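Local atomic coordinates of 2-hydroxyisobutanoyl-CoA mutase large subunit (Aquincola tertiaricarbonis, PDB entry 4R3U), a protein that catalyses, together with its small cobalamin-binding partner subunit, the reversible isomerization of 2-hydroxyisobutyryl-CoA and (S)-3-hydroxybutyryl-CoA. Residues T238-N243 against Y247-I252; T277-V282 against E326-R331. One frame throughout, in Å; residues are numbered along the deposited sequence.

Interaction 1: residues T238-N243 against Y247-I252. With 3HC (3-hydroxybutanoyl-coenzyme A), chain E.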
loop_
_atom_site.group_PDB
_atom_site.type_symbol
_atom_site.label_atom_id
_atom_site.label_comp_id
_atom_site.label_asym_id
_atom_site.label_seq_id
_atom_site.Cartn_x
_atom_site.Cartn_y
_atom_site.Cartn_z
ATOM N N THR A 238 37.139 12.107 8.644
ATOM C CA THR A 238 38.549 12.021 8.198
ATOM C C THR A 238 39.181 10.650 8.440
ATOM O O THR A 238 39.903 10.172 7.571
ATOM C CB THR A 238 39.399 13.143 8.773
ATOM O OG1 THR A 238 39.432 13.030 10.199
ATOM C CG2 THR A 238 38.897 14.518 8.363
ATOM N N TYR A 239 38.917 10.020 9.608
ATOM C CA TYR A 239 39.450 8.694 9.937
ATOM C C TYR A 239 38.931 7.646 8.916
ATOM O O TYR A 239 39.732 6.894 8.340
ATOM C CB TYR A 239 39.104 8.276 11.396
ATOM C CG TYR A 239 39.437 6.825 11.690
ATOM C CD1 TYR A 239 40.727 6.445 12.045
ATOM C CD2 TYR A 239 38.487 5.817 11.509
ATOM C CE1 TYR A 239 41.063 5.102 12.226
ATOM C CE2 TYR A 239 38.819 4.470 11.664
ATOM C CZ TYR A 239 40.102 4.119 12.047
ATOM O OH TYR A 239 40.433 2.794 12.228
ATOM N N SER A 240 37.592 7.581 8.750
ATOM C CA SER A 240 36.919 6.666 7.830
ATOM C C SER A 240 37.419 6.795 6.394
ATOM O O SER A 240 37.615 5.775 5.738
ATOM C CB SER A 240 35.412 6.883 7.862
ATOM O OG SER A 240 34.874 6.407 9.079
ATOM N N ALA A 241 37.632 8.044 5.911
ATOM C CA ALA A 241 38.111 8.328 4.557
ATOM C C ALA A 241 39.477 7.704 4.315
ATOM O O ALA A 241 39.716 7.128 3.250
ATOM C CB ALA A 241 38.172 9.826 4.323
ATOM N N LYS A 242 40.348 7.758 5.326
ATOM C CA LYS A 242 41.707 7.236 5.248
ATOM C C LYS A 242 41.860 5.766 5.699
ATOM O O LYS A 242 42.838 5.133 5.311
ATOM C CB LYS A 242 42.679 8.161 6.032
ATOM C CG LYS A 242 42.872 9.568 5.441
ATOM C CD LYS A 242 44.140 9.640 4.576
ATOM C CE LYS A 242 44.686 11.042 4.425
ATOM N NZ LYS A 242 46.044 11.046 3.811
ATOM N N ASN A 243 40.917 5.217 6.498
ATOM C CA ASN A 243 41.035 3.853 7.044
ATOM C C ASN A 243 39.918 2.866 6.718
ATOM O O ASN A 243 40.138 1.655 6.836
ATOM C CB ASN A 243 41.253 3.907 8.560
ATOM C CG ASN A 243 42.543 4.573 8.960
ATOM O OD1 ASN A 243 43.611 3.930 9.038
ATOM N ND2 ASN A 243 42.470 5.877 9.213
ATOM N N TYR A 247 33.067 1.987 4.414
ATOM C CA TYR A 247 32.274 2.531 5.521
ATOM C C TYR A 247 31.685 3.931 5.261
ATOM O O TYR A 247 32.353 4.792 4.676
ATOM C CB TYR A 247 33.082 2.519 6.831
ATOM C CG TYR A 247 32.218 2.435 8.062
ATOM C CD1 TYR A 247 31.812 1.206 8.567
ATOM C CD2 TYR A 247 31.798 3.586 8.726
ATOM C CE1 TYR A 247 31.020 1.120 9.710
ATOM C CE2 TYR A 247 30.995 3.513 9.864
ATOM C CZ TYR A 247 30.606 2.277 10.351
ATOM O OH TYR A 247 29.818 2.203 11.473
ATOM N N ASN A 248 30.437 4.141 5.733
ATOM C CA ASN A 248 29.696 5.397 5.652
ATOM C C ASN A 248 29.795 6.093 7.018
ATOM O O ASN A 248 29.134 5.659 7.959
ATOM C CB ASN A 248 28.252 5.130 5.244
ATOM C CG ASN A 248 28.150 4.390 3.943
ATOM O OD1 ASN A 248 28.526 4.907 2.902
ATOM N ND2 ASN A 248 27.672 3.153 3.978
ATOM N N PRO A 249 30.691 7.111 7.173
ATOM C CA PRO A 249 30.891 7.715 8.505
ATOM C C PRO A 249 29.734 8.548 9.077
ATOM O O PRO A 249 29.801 8.926 10.244
ATOM C CB PRO A 249 32.156 8.575 8.316
ATOM C CG PRO A 249 32.145 8.928 6.891
ATOM C CD PRO A 249 31.592 7.729 6.168
ATOM N N ILE A 250 28.730 8.875 8.273
ATOM C CA ILE A 250 27.616 9.729 8.683
ATOM C C ILE A 250 26.429 9.486 7.773
ATOM O O ILE A 250 26.570 9.073 6.629
ATOM C CB ILE A 250 28.066 11.227 8.603
ATOM C CG1 ILE A 250 27.047 12.188 9.271
ATOM C CG2 ILE A 250 28.426 11.659 7.133
ATOM C CD1 ILE A 250 27.515 13.662 9.425
ATOM N N ASN A 251 25.271 9.793 8.292
ATOM C CA ASN A 251 23.993 9.874 7.652
ATOM C C ASN A 251 23.528 11.234 8.109
ATOM O O ASN A 251 23.130 11.384 9.285
ATOM C CB ASN A 251 23.029 8.792 8.158
ATOM C CG ASN A 251 22.929 7.586 7.273
ATOM O OD1 ASN A 251 23.690 7.362 6.326
ATOM N ND2 ASN A 251 22.001 6.761 7.587
ATOM N N ILE A 252 23.706 12.258 7.222
ATOM C CA ILE A 252 23.234 13.632 7.436
ATOM C C ILE A 252 21.712 13.472 7.330
ATOM O O ILE A 252 21.203 13.076 6.283
ATOM C CB ILE A 252 23.853 14.636 6.429
ATOM C CG1 ILE A 252 25.390 14.529 6.432
ATOM C CG2 ILE A 252 23.409 16.068 6.740
ATOM C CD1 ILE A 252 26.112 14.943 5.148
HETATM N N1A 3HC E . 24.706 -1.532 -9.302
HETATM C C2A 3HC E . 26.082 -1.874 -8.875
HETATM N N3A 3HC E . 26.279 -1.688 -7.432
HETATM C C4A 3HC E . 25.276 -1.260 -6.628
HETATM C C5A 3HC E . 24.049 -0.965 -7.109
HETATM C C6A 3HC E . 23.787 -1.083 -8.429
HETATM N N6A 3HC E . 22.559 -0.774 -8.846
HETATM N N7A 3HC E . 23.297 -0.588 -6.071
HETATM C C8A 3HC E . 24.040 -0.657 -4.970
HETATM N N9A 3HC E . 25.265 -1.039 -5.315
HETATM C C1B 3HC E . 26.463 -1.262 -4.449
HETATM C C2B 3HC E . 26.952 0.011 -3.791
HETATM O O2B 3HC E . 27.861 0.727 -4.634
HETATM C C3B 3HC E . 27.630 -0.519 -2.539
HETATM O O3B 3HC E . 28.966 -0.992 -2.837
HETATM P P3B 3HC E . 30.250 -0.662 -1.915
HETATM O O7A 3HC E . 29.892 -1.263 -0.614
HETATM O O8A 3HC E . 31.334 -1.365 -2.644
HETATM O O9A 3HC E . 30.306 0.817 -1.961
HETATM C C4B 3HC E . 26.776 -1.723 -2.157
HETATM O O4B 3HC E . 26.097 -2.158 -3.375
HETATM C C5B 3HC E . 25.781 -1.367 -1.038
HETATM O O5B 3HC E . 24.724 -0.533 -1.562
HETATM P P1A 3HC E . 24.446 0.994 -1.066
HETATM O O1A 3HC E . 25.679 1.629 -0.527
HETATM O O2A 3HC E . 23.710 1.694 -2.132
HETATM O O3A 3HC E . 23.358 0.627 0.108
HETATM P P2A 3HC E . 23.634 0.480 1.703
HETATM O O4A 3HC E . 22.369 0.085 2.340
HETATM O O5A 3HC E . 24.850 -0.327 1.971
HETATM O O6A 3HC E . 23.976 1.979 2.073
HETATM C CBP 3HC E . 23.622 4.226 2.909
HETATM C CCP 3HC E . 23.028 3.060 2.089
HETATM C CDP 3HC E . 24.815 4.762 2.107
HETATM C CEP 3HC E . 22.586 5.351 3.018
HETATM C CAP 3HC E . 24.100 3.743 4.319
HETATM O OAP 3HC E . 24.786 4.752 5.092
HETATM C C9P 3HC E . 23.065 2.955 5.174
HETATM O O9P 3HC E . 22.943 1.734 5.063
HETATM N N8P 3HC E . 22.395 3.666 6.095
HETATM C C7P 3HC E . 21.444 3.020 7.007
HETATM C C6P 3HC E . 21.023 3.989 8.103
HETATM C C5P 3HC E . 19.951 3.396 9.023
HETATM O O5P 3HC E . 19.425 2.300 8.813
HETATM N N4P 3HC E . 19.657 4.188 10.060
HETATM C C3P 3HC E . 18.651 3.834 11.050
HETATM C C2P 3HC E . 18.158 5.111 11.674
HETATM S S1P 3HC E . 16.819 4.806 12.867
HETATM C C1 3HC E . 16.582 6.514 13.384
HETATM O O1 3HC E . 17.505 7.298 13.595
HETATM C C2 3HC E . 15.127 7.009 13.470
HETATM C C3 3HC E . 14.424 6.535 14.744
HETATM O O3 3HC E . 14.461 5.113 14.802
HETATM C C4 3HC E . 15.068 7.142 16.000
#
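Ser240, near the C-terminal end of helix 226-243, packs against Pro249 and Tyr247 of the chain that follows. The contact is van der Waals in kind: Ser240 CB lies 3.7 Å from Pro249 CB and reaches on to Pro249 CG, while Ser240 OG sits 3.6 Å from Pro249 CB. Ser240 OG also approaches the Tyr247 ring obliquely, 4.2 Å from Tyr247 CD2. No hydrogen bond crosses between the segments. The serine hydroxyl is buried but satisfied, since with OG turned beside its own backbone N (chi1 -71°) it bonds to Ile236 O one turn back in the helix.

Within the helix the last turn is tied by a side-chain bond, Asn243 ND2 to Tyr239 O at 3.0 Å; the oxygen lies close to the Asn243 amide plane, and Asn243 CB rests over one face of the Tyr239 ring, offset toward the rim.

The ligand is met by Asn248 and Asn251. Asn248 CB points away from the helix, and Asn248 ND2 lies 3.5 Å from OAP of 3HC, while OD1 accepts hydrogen bonds from Arg295 and Arg339. Asn251 also borders the pantetheine part of the ligand. Helix 226-243 backs strand 247-248, the two forming the end of a beta-alpha-beta crossover from strand 206-208 in the TIM barrel; the strand's Asn248 and, just after it, Asn251 line the acyl-CoA pocket.

Interaction 2: residues T277-V282 against E326-R331; sequences TYVNEV and ERFGAR
Two outer helices of the TIM barrel, 264-283 and 306-327, meet here where the second runs out, with Phe328 carrying most of the contact. Its ring lies flat against Val279: CG1 stands almost over the ring centre, 3.5 Å from the centroid and 9° off the ring normal, a CH-pi contact. The valine sends CG1 there by holding it opposite its backbone N (chi1 179°), and Val279 CB follows at 3.8 Å from Phe328 CZ. The opposite face carries Arg327 CD, offset toward the rim, so the ring is sandwiched between valine and the arginine's aliphatic chain. At the ring edge, Asn280 OD1 lies in the ring plane, 3.4 Å from Phe328 CE1, with the amide turned 68° from the ring. Ile276, one turn earlier in helix 264-283, touches both Arg327 and Phe328. Replacing Phe328 with an alanine would probably leave Val279 CG1 without its aromatic face and open a gap between the two helices. Gly329 takes positive phi and turns the chain out of the helix. This is lateral packing of neighbouring helices in an alpha/beta barrel, the C-terminal end of helix 306-327 packed on the preceding helix 264-283 largely through one aromatic ring.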
loop_
_atom_site.group_PDB
_atom_site.type_symbol
_atom_site.label_atom_id
_atom_site.label_comp_id
_atom_site.label_asym_id
_atom_site.label_seq_id
_atom_site.Cartn_x
_atom_site.Cartn_y
_atom_site.Cartn_z
ATOM N N THR A 277 27.936 22.840 6.415
ATOM C CA THR A 277 28.720 23.053 7.636
ATOM C C THR A 277 29.797 21.973 7.772
ATOM O O THR A 277 30.961 22.305 8.011
ATOM C CB THR A 277 27.776 23.117 8.834
ATOM O OG1 THR A 277 26.696 23.979 8.505
ATOM C CG2 THR A 277 28.449 23.598 10.102
ATOM N N TYR A 278 29.413 20.701 7.579
ATOM C CA TYR A 278 30.274 19.519 7.669
ATOM C C TYR A 278 31.383 19.510 6.637
ATOM O O TYR A 278 32.535 19.264 6.999
ATOM C CB TYR A 278 29.433 18.217 7.601
ATOM C CG TYR A 278 28.598 17.915 8.841
ATOM C CD1 TYR A 278 29.130 18.071 10.125
ATOM C CD2 TYR A 278 27.311 17.389 8.729
ATOM C CE1 TYR A 278 28.384 17.766 11.261
ATOM C CE2 TYR A 278 26.548 17.090 9.861
ATOM C CZ TYR A 278 27.099 17.256 11.126
ATOM O OH TYR A 278 26.391 16.952 12.266
ATOM N N VAL A 279 31.055 19.801 5.371
ATOM C CA VAL A 279 32.009 19.837 4.262
ATOM C C VAL A 279 33.064 20.905 4.500
ATOM O O VAL A 279 34.260 20.654 4.277
ATOM C CB VAL A 279 31.317 19.998 2.881
ATOM C CG1 VAL A 279 32.352 20.057 1.748
ATOM C CG2 VAL A 279 30.326 18.868 2.635
ATOM N N ASN A 280 32.624 22.084 4.989
ATOM C CA ASN A 280 33.516 23.206 5.326
ATOM C C ASN A 280 34.498 22.821 6.444
ATOM O O ASN A 280 35.688 23.116 6.338
ATOM C CB ASN A 280 32.709 24.441 5.723
ATOM C CG ASN A 280 31.981 25.128 4.586
ATOM O OD1 ASN A 280 32.440 25.181 3.445
ATOM N ND2 ASN A 280 30.850 25.736 4.889
ATOM N N GLU A 281 34.001 22.129 7.488
ATOM C CA GLU A 281 34.802 21.671 8.619
ATOM C C GLU A 281 35.846 20.644 8.227
ATOM O O GLU A 281 36.969 20.710 8.733
ATOM C CB GLU A 281 33.900 21.130 9.748
ATOM C CG GLU A 281 33.625 22.107 10.876
ATOM C CD GLU A 281 34.612 23.228 11.090
ATOM O OE1 GLU A 281 34.418 24.305 10.481
ATOM O OE2 GLU A 281 35.583 23.027 11.850
ATOM N N VAL A 282 35.469 19.681 7.352
ATOM C CA VAL A 282 36.368 18.628 6.858
ATOM C C VAL A 282 37.417 19.211 5.893
ATOM O O VAL A 282 38.593 18.924 6.056
ATOM C CB VAL A 282 35.624 17.395 6.270
ATOM C CG1 VAL A 282 36.613 16.303 5.867
ATOM C CG2 VAL A 282 34.603 16.835 7.263
ATOM N N GLU A 326 29.176 22.891 -7.929
ATOM C CA GLU A 326 29.299 24.346 -8.019
ATOM C C GLU A 326 29.893 25.035 -6.825
ATOM O O GLU A 326 30.759 25.901 -7.006
ATOM C CB GLU A 326 27.991 25.017 -8.468
ATOM C CG GLU A 326 27.444 24.531 -9.811
ATOM C CD GLU A 326 28.248 24.697 -11.095
ATOM O OE1 GLU A 326 28.981 25.707 -11.226
ATOM O OE2 GLU A 326 28.076 23.854 -12.007
ATOM N N ARG A 327 29.454 24.665 -5.608
ATOM C CA ARG A 327 29.929 25.300 -4.382
ATOM C C ARG A 327 31.221 24.678 -3.835
ATOM O O ARG A 327 32.065 25.400 -3.314
ATOM C CB ARG A 327 28.810 25.303 -3.324
ATOM C CG ARG A 327 29.119 26.134 -2.079
ATOM C CD ARG A 327 28.338 25.639 -0.880
ATOM N NE ARG A 327 28.663 26.438 0.294
ATOM C CZ ARG A 327 27.846 27.346 0.812
ATOM N NH1 ARG A 327 28.219 28.057 1.856
ATOM N NH2 ARG A 327 26.613 27.486 0.340
ATOM N N PHE A 328 31.365 23.356 -3.903
ATOM C CA PHE A 328 32.565 22.755 -3.346
ATOM C C PHE A 328 33.663 22.440 -4.350
ATOM O O PHE A 328 34.803 22.186 -3.948
ATOM C CB PHE A 328 32.234 21.603 -2.376
ATOM C CG PHE A 328 31.433 22.082 -1.180
ATOM C CD1 PHE A 328 31.981 22.983 -0.262
ATOM C CD2 PHE A 328 30.119 21.672 -0.994
ATOM C CE1 PHE A 328 31.230 23.445 0.833
ATOM C CE2 PHE A 328 29.370 22.122 0.110
ATOM C CZ PHE A 328 29.931 22.998 1.015
ATOM N N GLY A 329 33.328 22.530 -5.642
ATOM C CA GLY A 329 34.247 22.262 -6.736
ATOM C C GLY A 329 34.650 20.808 -6.848
ATOM O O GLY A 329 35.781 20.503 -7.231
ATOM N N ALA A 330 33.743 19.901 -6.528
ATOM C CA ALA A 330 34.013 18.464 -6.613
ATOM C C ALA A 330 34.221 18.072 -8.078
ATOM O O ALA A 330 33.594 18.659 -8.972
ATOM C CB ALA A 330 32.858 17.667 -6.008
ATOM N N ARG A 331 35.164 17.143 -8.325
ATOM C CA ARG A 331 35.475 16.667 -9.672
ATOM C C ARG A 331 35.166 15.176 -9.871
ATOM O O ARG A 331 35.059 14.730 -11.016
ATOM C CB ARG A 331 36.911 17.035 -10.061
ATOM C CG ARG A 331 37.172 18.510 -9.871
ATOM C CD ARG A 331 38.414 19.007 -10.514
ATOM N NE ARG A 331 38.627 20.430 -10.279
ATOM C CZ ARG A 331 37.868 21.417 -10.761
ATOM N NH1 ARG A 331 36.810 21.144 -11.520
ATOM N NH2 ARG A 331 38.184 22.683 -10.522
#

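Overall arrangement
Helix 264-283 brings both contacts together: its inward side packs on interaction 1, with Tyr278 CE2 3.6 Å from Ile250 CD1 and Val282 CG1 3.8 Å from Thr238 CG2, while Val279 and Asn280 serve interaction 2. The centres lie about 15 Å apart. Interaction 1 is the deeper, all its touching residues buried, and joins a helix to the pocket-lining chain after it; interaction 2 is partly buried and joins helices distant in sequence. Neither has a cross-segment hydrogen bond. The inner relies on small serine and proline surfaces one layer behind the residues touching the ligand, the outer on an aromatic ring with aliphatic carbons on both faces and an amide oxygen at its edge.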